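Local coordinates for ThiJ/pfpI family protein (Bacillus anthracis, PDB 3EFE), which is of unknown function but belongs to the DJ-1/PfpI family, whose members share a class I glutaminase-like fold, at residues A109-M121 against T130-Y144. Sequence-based numbering, arbitrary orientation.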
ATOM      1  N   ALA D 109      15.838   5.305   1.182  1.00 37.78           N
ATOM      2  CA  ALA D 109      15.127   4.055   0.936  1.00 37.35           C
ATOM      3  C   ALA D 109      14.438   4.243  -0.408  1.00 36.78           C
ATOM      4  O   ALA D 109      13.528   5.097  -0.480  1.00 35.82           O
ATOM      5  CB  ALA D 109      14.087   3.813   2.036  1.00 35.82           C
ATOM      6  N   ALA D 110      14.908   3.493  -1.438  1.00 35.86           N
ATOM      7  CA  ALA D 110      14.437   3.545  -2.856  1.00 34.75           C
ATOM      8  C   ALA D 110      13.829   2.226  -3.253  1.00 33.51           C
ATOM      9  O   ALA D 110      14.387   1.185  -3.006  1.00 33.69           O
ATOM     10  CB  ALA D 110      15.590   3.821  -3.808  1.00 34.92           C
ATOM     11  N   ILE D 111      12.684   2.243  -3.882  1.00 33.70           N
ATOM     12  CA  ILE D 111      12.008   0.992  -4.244  1.00 32.95           C
ATOM     13  C   ILE D 111      11.688   1.158  -5.735  1.00 35.33           C
ATOM     14  O   ILE D 111      11.357   2.240  -6.202  1.00 35.65           O
ATOM     15  CB  ILE D 111      10.765   0.664  -3.353  1.00 32.68           C
ATOM     16  CG1 ILE D 111      10.170  -0.672  -3.741  1.00 30.74           C
ATOM     17  CG2 ILE D 111       9.648   1.845  -3.354  1.00 32.65           C
ATOM     18  CD1 ILE D 111       9.424  -1.341  -2.674  1.00 27.01           C
ATOM     19  N   CYS D 112      11.943   0.097  -6.475  1.00 36.84           N
ATOM     20  CA  CYS D 112      11.406  -0.095  -7.787  1.00 37.29           C
ATOM     21  C   CYS D 112      12.063   0.866  -8.775  1.00 36.60           C
ATOM     22  O   CYS D 112      13.258   0.923  -8.810  1.00 35.51           O
ATOM     23  CB  CYS D 112       9.886  -0.043  -7.738  1.00 37.70           C
ATOM     24  SG  CYS D 112       9.060  -0.550  -9.349  1.00 40.76           S
ATOM     25  N   GLY D 113      11.327   1.641  -9.542  1.00 36.37           N
ATOM     26  CA  GLY D 113      11.979   2.558 -10.492  1.00 36.91           C
ATOM     27  C   GLY D 113      12.806   3.649  -9.840  1.00 37.55           C
ATOM     28  O   GLY D 113      13.641   4.222 -10.496  1.00 37.01           O
ATOM     29  N   ALA D 114      12.584   3.972  -8.542  1.00 38.02           N
ATOM     30  CA  ALA D 114      13.502   4.933  -7.865  1.00 37.46           C
ATOM     31  C   ALA D 114      14.969   4.405  -7.799  1.00 37.41           C
ATOM     32  O   ALA D 114      15.921   5.139  -7.850  1.00 36.86           O
ATOM     33  CB  ALA D 114      12.964   5.330  -6.510  1.00 36.97           C
ATOM     34  N   THR D 115      15.100   3.113  -7.664  1.00 37.58           N
ATOM     35  CA  THR D 115      16.356   2.350  -7.730  1.00 40.16           C
ATOM     36  C   THR D 115      17.183   2.575  -9.020  1.00 41.60           C
ATOM     37  O   THR D 115      18.402   2.824  -8.962  1.00 42.42           O
ATOM     38  CB  THR D 115      15.901   0.901  -7.610  1.00 40.00           C
ATOM     39  OG1 THR D 115      16.009   0.473  -6.252  1.00 41.19           O
ATOM     40  CG2 THR D 115      16.514   0.084  -8.466  1.00 38.53           C
ATOM     41  N   ASP D 116      16.494   2.537 -10.156  1.00 41.91           N
ATOM     42  CA  ASP D 116      17.034   2.982 -11.428  1.00 43.48           C
ATOM     43  C   ASP D 116      17.352   4.490 -11.502  1.00 43.91           C
ATOM     44  O   ASP D 116      18.382   4.852 -12.081  1.00 44.07           O
ATOM     45  CB  ASP D 116      16.117   2.529 -12.567  1.00 43.79           C
ATOM     46  CG  ASP D 116      16.183   1.015 -12.782  1.00 47.90           C
ATOM     47  OD1 ASP D 116      17.131   0.411 -12.212  1.00 53.71           O
ATOM     48  OD2 ASP D 116      15.358   0.423 -13.522  1.00 51.11           O
ATOM     49  N   ALA D 117      16.564   5.371 -10.879  1.00 44.90           N
ATOM     50  CA  ALA D 117      16.986   6.811 -10.817  1.00 45.46           C
ATOM     51  C   ALA D 117      18.389   6.969 -10.197  1.00 46.56           C
ATOM     52  O   ALA D 117      19.262   7.696 -10.726  1.00 47.60           O
ATOM     53  CB  ALA D 117      16.018   7.623 -10.062  1.00 46.20           C
ATOM     54  N   LEU D 118      18.596   6.254  -9.101  1.00 45.92           N
ATOM     55  CA  LEU D 118      19.812   6.274  -8.349  1.00 46.30           C
ATOM     56  C   LEU D 118      20.946   5.592  -9.082  1.00 46.51           C
ATOM     57  O   LEU D 118      22.074   6.069  -9.072  1.00 46.73           O
ATOM     58  CB  LEU D 118      19.613   5.547  -6.999  1.00 46.48           C
ATOM     59  CG  LEU D 118      19.213   6.311  -5.732  1.00 46.10           C
ATOM     60  CD1 LEU D 118      18.212   7.383  -5.968  1.00 47.02           C
ATOM     61  CD2 LEU D 118      18.681   5.349  -4.720  1.00 45.40           C
ATOM     62  N   ALA D 119      20.676   4.412  -9.617  1.00 47.15           N
ATOM     63  CA  ALA D 119      21.649   3.708 -10.463  1.00 46.59           C
ATOM     64  C   ALA D 119      22.192   4.619 -11.575  1.00 46.64           C
ATOM     65  O   ALA D 119      23.399   4.701 -11.805  1.00 46.86           O
ATOM     66  CB  ALA D 119      21.020   2.459 -11.049  1.00 46.89           C
ATOM     67  N   ASN D 120      21.322   5.356 -12.241  1.00 46.89           N
ATOM     68  CA  ASN D 120      21.813   6.284 -13.258  1.00 47.43           C
ATOM     69  C   ASN D 120      22.539   7.557 -12.812  1.00 48.10           C
ATOM     70  O   ASN D 120      23.005   8.321 -13.659  1.00 49.16           O
ATOM     71  CB  ASN D 120      20.700   6.686 -14.211  1.00 47.34           C
ATOM     72  CG  ASN D 120      21.248   7.032 -15.645  1.00 46.30           C
ATOM     73  OD1 ASN D 120      20.822   8.003 -16.265  1.00 42.38           O
ATOM     74  ND2 ASN D 120      22.157   6.201 -16.151  1.00 37.68           N
ATOM     75  N   MET D 121      22.653   7.804 -11.515  1.00 48.74           N
ATOM     76  CA  MET D 121      23.375   9.007 -11.019  1.00 48.20           C
ATOM     77  C   MET D 121      24.760   8.628 -10.460  1.00 47.88           C
ATOM     78  O   MET D 121      25.551   9.491 -10.031  1.00 48.07           O
ATOM     79  CB  MET D 121      22.527   9.764  -9.998  1.00 47.33           C
ATOM     80  CG  MET D 121      21.317  10.328 -10.583  1.00 47.38           C
ATOM     81  SD  MET D 121      21.526  11.984 -11.199  1.00 47.23           S
ATOM     82  CE  MET D 121      20.297  11.841 -12.448  1.00 46.14           C
ATOM     83  N   THR D 130      19.820  -3.844  -4.886  1.00 44.43           N
ATOM     84  CA  THR D 130      19.030  -4.589  -5.834  1.00 43.48           C
ATOM     85  C   THR D 130      18.148  -3.628  -6.684  1.00 43.11           C
ATOM     86  O   THR D 130      18.224  -2.407  -6.581  1.00 43.28           O
ATOM     87  CB  THR D 130      18.283  -5.691  -5.106  1.00 43.57           C
ATOM     88  OG1 THR D 130      17.890  -6.678  -6.042  1.00 41.82           O
ATOM     89  CG2 THR D 130      17.069  -5.170  -4.307  1.00 42.77           C
ATOM     90  N   SER D 131      17.379  -4.192  -7.584  1.00 42.97           N
ATOM     91  CA  SER D 131      16.449  -3.441  -8.447  1.00 41.72           C
ATOM     92  C   SER D 131      15.460  -4.452  -8.936  1.00 41.07           C
ATOM     93  O   SER D 131      15.536  -5.594  -8.575  1.00 41.57           O
ATOM     94  CB  SER D 131      17.138  -2.716  -9.605  1.00 41.11           C
ATOM     95  OG  SER D 131      17.627  -3.581 -10.620  1.00 41.55           O
ATOM     96  N   ASN D 132      14.507  -4.037  -9.739  1.00 40.91           N
ATOM     97  CA  ASN D 132      13.592  -4.984 -10.335  1.00 40.81           C
ATOM     98  C   ASN D 132      14.284  -6.046 -11.147  1.00 39.66           C
ATOM     99  O   ASN D 132      13.937  -7.191 -11.064  1.00 38.76           O
ATOM    100  CB  ASN D 132      12.518  -4.239 -11.151  1.00 41.29           C
ATOM    101  CG  ASN D 132      11.540  -3.494 -10.245  1.00 46.01           C
ATOM    102  OD1 ASN D 132      11.185  -3.993  -9.162  1.00 48.54           O
ATOM    103  ND2 ASN D 132      11.060  -2.303 -10.697  1.00 51.73           N
ATOM    104  N   ASN D 133      15.257  -5.648 -11.948  1.00 39.53           N
ATOM    105  CA  ASN D 133      15.937  -6.565 -12.865  1.00 39.07           C
ATOM    106  C   ASN D 133      17.270  -5.931 -13.290  1.00 37.77           C
ATOM    107  O   ASN D 133      17.292  -4.786 -13.793  1.00 35.91           O
ATOM    108  CB  ASN D 133      15.053  -6.772 -14.120  1.00 39.43           C
ATOM    109  CG  ASN D 133      15.711  -7.679 -15.150  1.00 40.58           C
ATOM    110  OD1 ASN D 133      16.239  -7.201 -16.166  1.00 35.49           O
ATOM    111  ND2 ASN D 133      15.714  -9.006 -14.870  1.00 38.25           N
ATOM    112  N   LEU D 134      18.354  -6.661 -13.079  1.00 36.90           N
ATOM    113  CA  LEU D 134      19.672  -6.216 -13.490  1.00 37.82           C
ATOM    114  C   LEU D 134      19.784  -5.819 -14.982  1.00 37.79           C
ATOM    115  O   LEU D 134      20.238  -4.693 -15.300  1.00 36.93           O
ATOM    116  CB  LEU D 134      20.631  -7.353 -13.258  1.00 38.23           C
ATOM    117  CG  LEU D 134      22.110  -7.093 -13.560  1.00 37.56           C
ATOM    118  CD1 LEU D 134      22.606  -5.794 -12.857  1.00 35.56           C
ATOM    119  CD2 LEU D 134      22.782  -8.317 -13.072  1.00 38.43           C
ATOM    120  N   GLU D 135      19.294  -6.692 -15.872  1.00 37.70           N
ATOM    121  CA  GLU D 135      19.410  -6.419 -17.329  1.00 39.12           C
ATOM    122  C   GLU D 135      18.686  -5.196 -17.760  1.00 39.13           C
ATOM    123  O   GLU D 135      19.211  -4.416 -18.549  1.00 40.23           O
ATOM    124  CB  GLU D 135      19.100  -7.660 -18.165  1.00 39.10           C
ATOM    125  CG  GLU D 135      20.097  -8.801 -17.779  1.00 42.46           C
ATOM    126  CD  GLU D 135      21.595  -8.402 -18.053  1.00 50.22           C
ATOM    127  OE1 GLU D 135      22.503  -8.964 -17.375  1.00 52.94           O
ATOM    128  OE2 GLU D 135      21.876  -7.532 -18.964  1.00 55.32           O
ATOM    129  N   TYR D 136      17.510  -4.964 -17.182  1.00 39.31           N
ATOM    130  CA  TYR D 136      16.763  -3.795 -17.527  1.00 38.65           C
ATOM    131  C   TYR D 136      17.471  -2.576 -16.942  1.00 38.44           C
ATOM    132  O   TYR D 136      17.532  -1.560 -17.585  1.00 39.33           O
ATOM    133  CB  TYR D 136      15.311  -3.950 -17.056  1.00 38.64           C
ATOM    134  CG  TYR D 136      14.417  -2.799 -17.460  1.00 39.95           C
ATOM    135  CD1 TYR D 136      14.049  -2.600 -18.794  1.00 39.97           C
ATOM    136  CD2 TYR D 136      13.960  -1.868 -16.510  1.00 38.19           C
ATOM    137  CE1 TYR D 136      13.230  -1.501 -19.172  1.00 39.00           C
ATOM    138  CE2 TYR D 136      13.168  -0.786 -16.862  1.00 37.39           C
ATOM    139  CZ  TYR D 136      12.777  -0.614 -18.192  1.00 41.96           C
ATOM    140  OH  TYR D 136      12.005   0.486 -18.524  1.00 41.14           O
ATOM    141  N   THR D 137      18.033  -2.681 -15.736  1.00 38.33           N
ATOM    142  CA  THR D 137      18.670  -1.536 -15.114  1.00 38.80           C
ATOM    143  C   THR D 137      19.880  -1.149 -15.974  1.00 38.64           C
ATOM    144  O   THR D 137      20.086   0.020 -16.192  1.00 38.63           O
ATOM    145  CB  THR D 137      19.151  -1.839 -13.622  1.00 39.25           C
ATOM    146  OG1 THR D 137      18.033  -2.164 -12.783  1.00 39.99           O
ATOM    147  CG2 THR D 137      19.950  -0.677 -13.014  1.00 37.16           C
ATOM    148  N   LYS D 138      20.680  -2.118 -16.431  1.00 38.07           N
ATOM    149  CA  LYS D 138      21.809  -1.787 -17.273  1.00 40.62           C
ATOM    150  C   LYS D 138      21.352  -1.115 -18.578  1.00 40.82           C
ATOM    151  O   LYS D 138      21.867  -0.068 -18.909  1.00 41.92           O
ATOM    152  CB  LYS D 138      22.709  -3.005 -17.594  1.00 40.35           C
ATOM    153  CG  LYS D 138      23.002  -3.829 -16.393  1.00 41.30           C
ATOM    154  CD  LYS D 138      24.226  -4.622 -16.567  1.00 44.51           C
ATOM    155  CE  LYS D 138      23.935  -5.956 -17.211  1.00 49.67           C
ATOM    156  NZ  LYS D 138      25.095  -6.516 -17.906  1.00 45.71           N
ATOM    157  N   MET D 139      20.352  -1.663 -19.278  1.00 41.79           N
ATOM    158  CA  MET D 139      19.894  -1.052 -20.531  1.00 41.77           C
ATOM    159  C   MET D 139      19.488   0.355 -20.288  1.00 43.24           C
ATOM    160  O   MET D 139      19.746   1.237 -21.103  1.00 43.28           O
ATOM    161  CB  MET D 139      18.692  -1.759 -21.120  1.00 42.22           C
ATOM    162  CG  MET D 139      17.992  -0.929 -22.346  1.00 42.01           C
ATOM    163  SD  MET D 139      16.563  -1.822 -22.829  1.00 40.14           S
ATOM    164  CE  MET D 139      15.435  -1.552 -21.577  1.00 41.01           C
ATOM    165  N   VAL D 140      18.803   0.616 -19.146  1.00 44.27           N
ATOM    166  CA  VAL D 140      18.047   1.865 -18.963  1.00 44.64           C
ATOM    167  C   VAL D 140      18.895   2.949 -18.258  1.00 45.42           C
ATOM    168  O   VAL D 140      18.509   4.117 -18.284  1.00 44.57           O
ATOM    169  CB  VAL D 140      16.658   1.474 -18.319  1.00 44.94           C
ATOM    170  CG1 VAL D 140      15.838   2.594 -17.969  1.00 41.99           C
ATOM    171  CG2 VAL D 140      15.970   0.508 -19.217  1.00 44.04           C
ATOM    172  N   CYS D 141      20.055   2.496 -17.732  1.00 45.60           N
ATOM    173  CA  CYS D 141      20.985   3.352 -16.981  1.00 45.99           C
ATOM    174  C   CYS D 141      22.439   3.326 -17.543  1.00 47.20           C
ATOM    175  O   CYS D 141      23.310   2.575 -17.043  1.00 45.44           O
ATOM    176  CB  CYS D 141      21.041   2.923 -15.515  1.00 45.65           C
ATOM    177  SG  CYS D 141      19.440   2.851 -14.729  1.00 44.56           S
ATOM    178  N   PRO D 142      22.710   4.169 -18.570  1.00 48.19           N
ATOM    179  CA  PRO D 142      24.042   4.357 -19.166  1.00 48.66           C
ATOM    180  C   PRO D 142      25.213   4.603 -18.170  1.00 49.55           C
ATOM    181  O   PRO D 142      26.305   4.035 -18.369  1.00 48.57           O
ATOM    182  CB  PRO D 142      23.886   5.607 -20.050  1.00 48.92           C
ATOM    183  CG  PRO D 142      22.473   6.074 -19.929  1.00 49.76           C
ATOM    184  CD  PRO D 142      21.687   4.969 -19.261  1.00 49.23           C
ATOM    185  N   ASN D 143      25.002   5.477 -17.167  1.00 49.85           N
ATOM    186  CA  ASN D 143      26.065   5.821 -16.219  1.00 50.42           C
ATOM    187  C   ASN D 143      26.121   4.926 -14.950  1.00 49.47           C
ATOM    188  O   ASN D 143      26.708   5.321 -13.935  1.00 49.94           O
ATOM    189  CB  ASN D 143      26.246   7.365 -15.906  1.00 51.71           C
ATOM    190  CG  ASN D 143      25.015   8.247 -16.211  1.00 56.20           C
ATOM    191  OD1 ASN D 143      23.866   7.816 -16.097  1.00 66.54           O
ATOM    192  ND2 ASN D 143      25.267   9.532 -16.521  1.00 54.03           N
ATOM    193  N   TYR D 144      25.548   3.714 -15.060  1.00 46.85           N
ATOM    194  CA  TYR D 144      25.531   2.716 -13.988  1.00 46.38           C
ATOM    195  C   TYR D 144      26.718   1.800 -14.114  1.00 45.70           C
ATOM    196  O   TYR D 144      26.915   1.183 -15.132  1.00 46.04           O
ATOM    197  CB  TYR D 144      24.216   1.920 -14.018  1.00 42.89           C
ATOM    198  CG  TYR D 144      24.163   0.696 -13.155  1.00 42.32           C
ATOM    199  CD1 TYR D 144      24.200   0.777 -11.778  1.00 39.89           C
ATOM    200  CD2 TYR D 144      24.016  -0.556 -13.710  1.00 40.00           C
ATOM    201  CE1 TYR D 144      24.160  -0.388 -10.993  1.00 38.04           C
ATOM    202  CE2 TYR D 144      23.959  -1.729 -12.901  1.00 36.76           C
ATOM    203  CZ  TYR D 144      24.008  -1.625 -11.573  1.00 36.22           C
ATOM    204  OH  TYR D 144      23.919  -2.791 -10.815  1.00 36.09           O
TER
HETATM  205  O   HOH W   1      13.902  -1.161 -11.012  1.00 41.58           O
HETATM  206  O   HOH W   2      15.128  -2.471 -13.346  1.00 30.07           O
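Cys112 SG receives a nearly straight hydrogen bond from Asn132 ND2 (3.0 Å, N-H...S angle 169°). The sulfur lies in the plane of the Asn132 amide, so one N-H points directly at it. Asn132 OD1 is held by Ser165 OG and Gly166 N, which fixes the rotation of the amide. Cys112 has a positive phi of 71° and sits in the sharp turn between strand 107-111 and helix 113-119. This strand-turn-helix geometry fits a nucleophile elbow, and Cys112 probably corresponds to the reactive cysteine of DJ-1/PfpI relatives.

One turn into the helix, Asp116 reaches across to Thr137. Its carboxylate is anti to its own carbonyl carbon (chi1 -71°), which carries it toward helix 134-140. Asp116 OD1 lies 2.8 Å from Thr137 OG1. Thr137 OG1 also lies 2.6 Å from Ser131 OG and 2.9 Å from Asn133 O. Its one proton has both Asp116 OD1 and Asn133 O within reach, so the choice is not settled. A water lies 2.9 Å from Asp116 OD2 and also near Asn133 O; its two protons have more acceptors than they can serve.

Around Ala119 the contact is apolar. Ala119 CB touches Cys141 SG at 4.0 Å and Tyr144 CD1 at 3.7 Å. Thr137 CG2 also meets Ala119 CB and lies over one face of the Tyr144 ring, toward its rim.

Thr137 thus joins the polar and apolar parts. Its hydroxyl meets the carboxylate while its methyl packs against alanine and tyrosine. With OD1 anchored by Ser165 and Gly166, the Asn132 amide is probably held with its N-H directed at Cys112 SG, so segment 130-144 helps to position the polar surroundings of that sulfur.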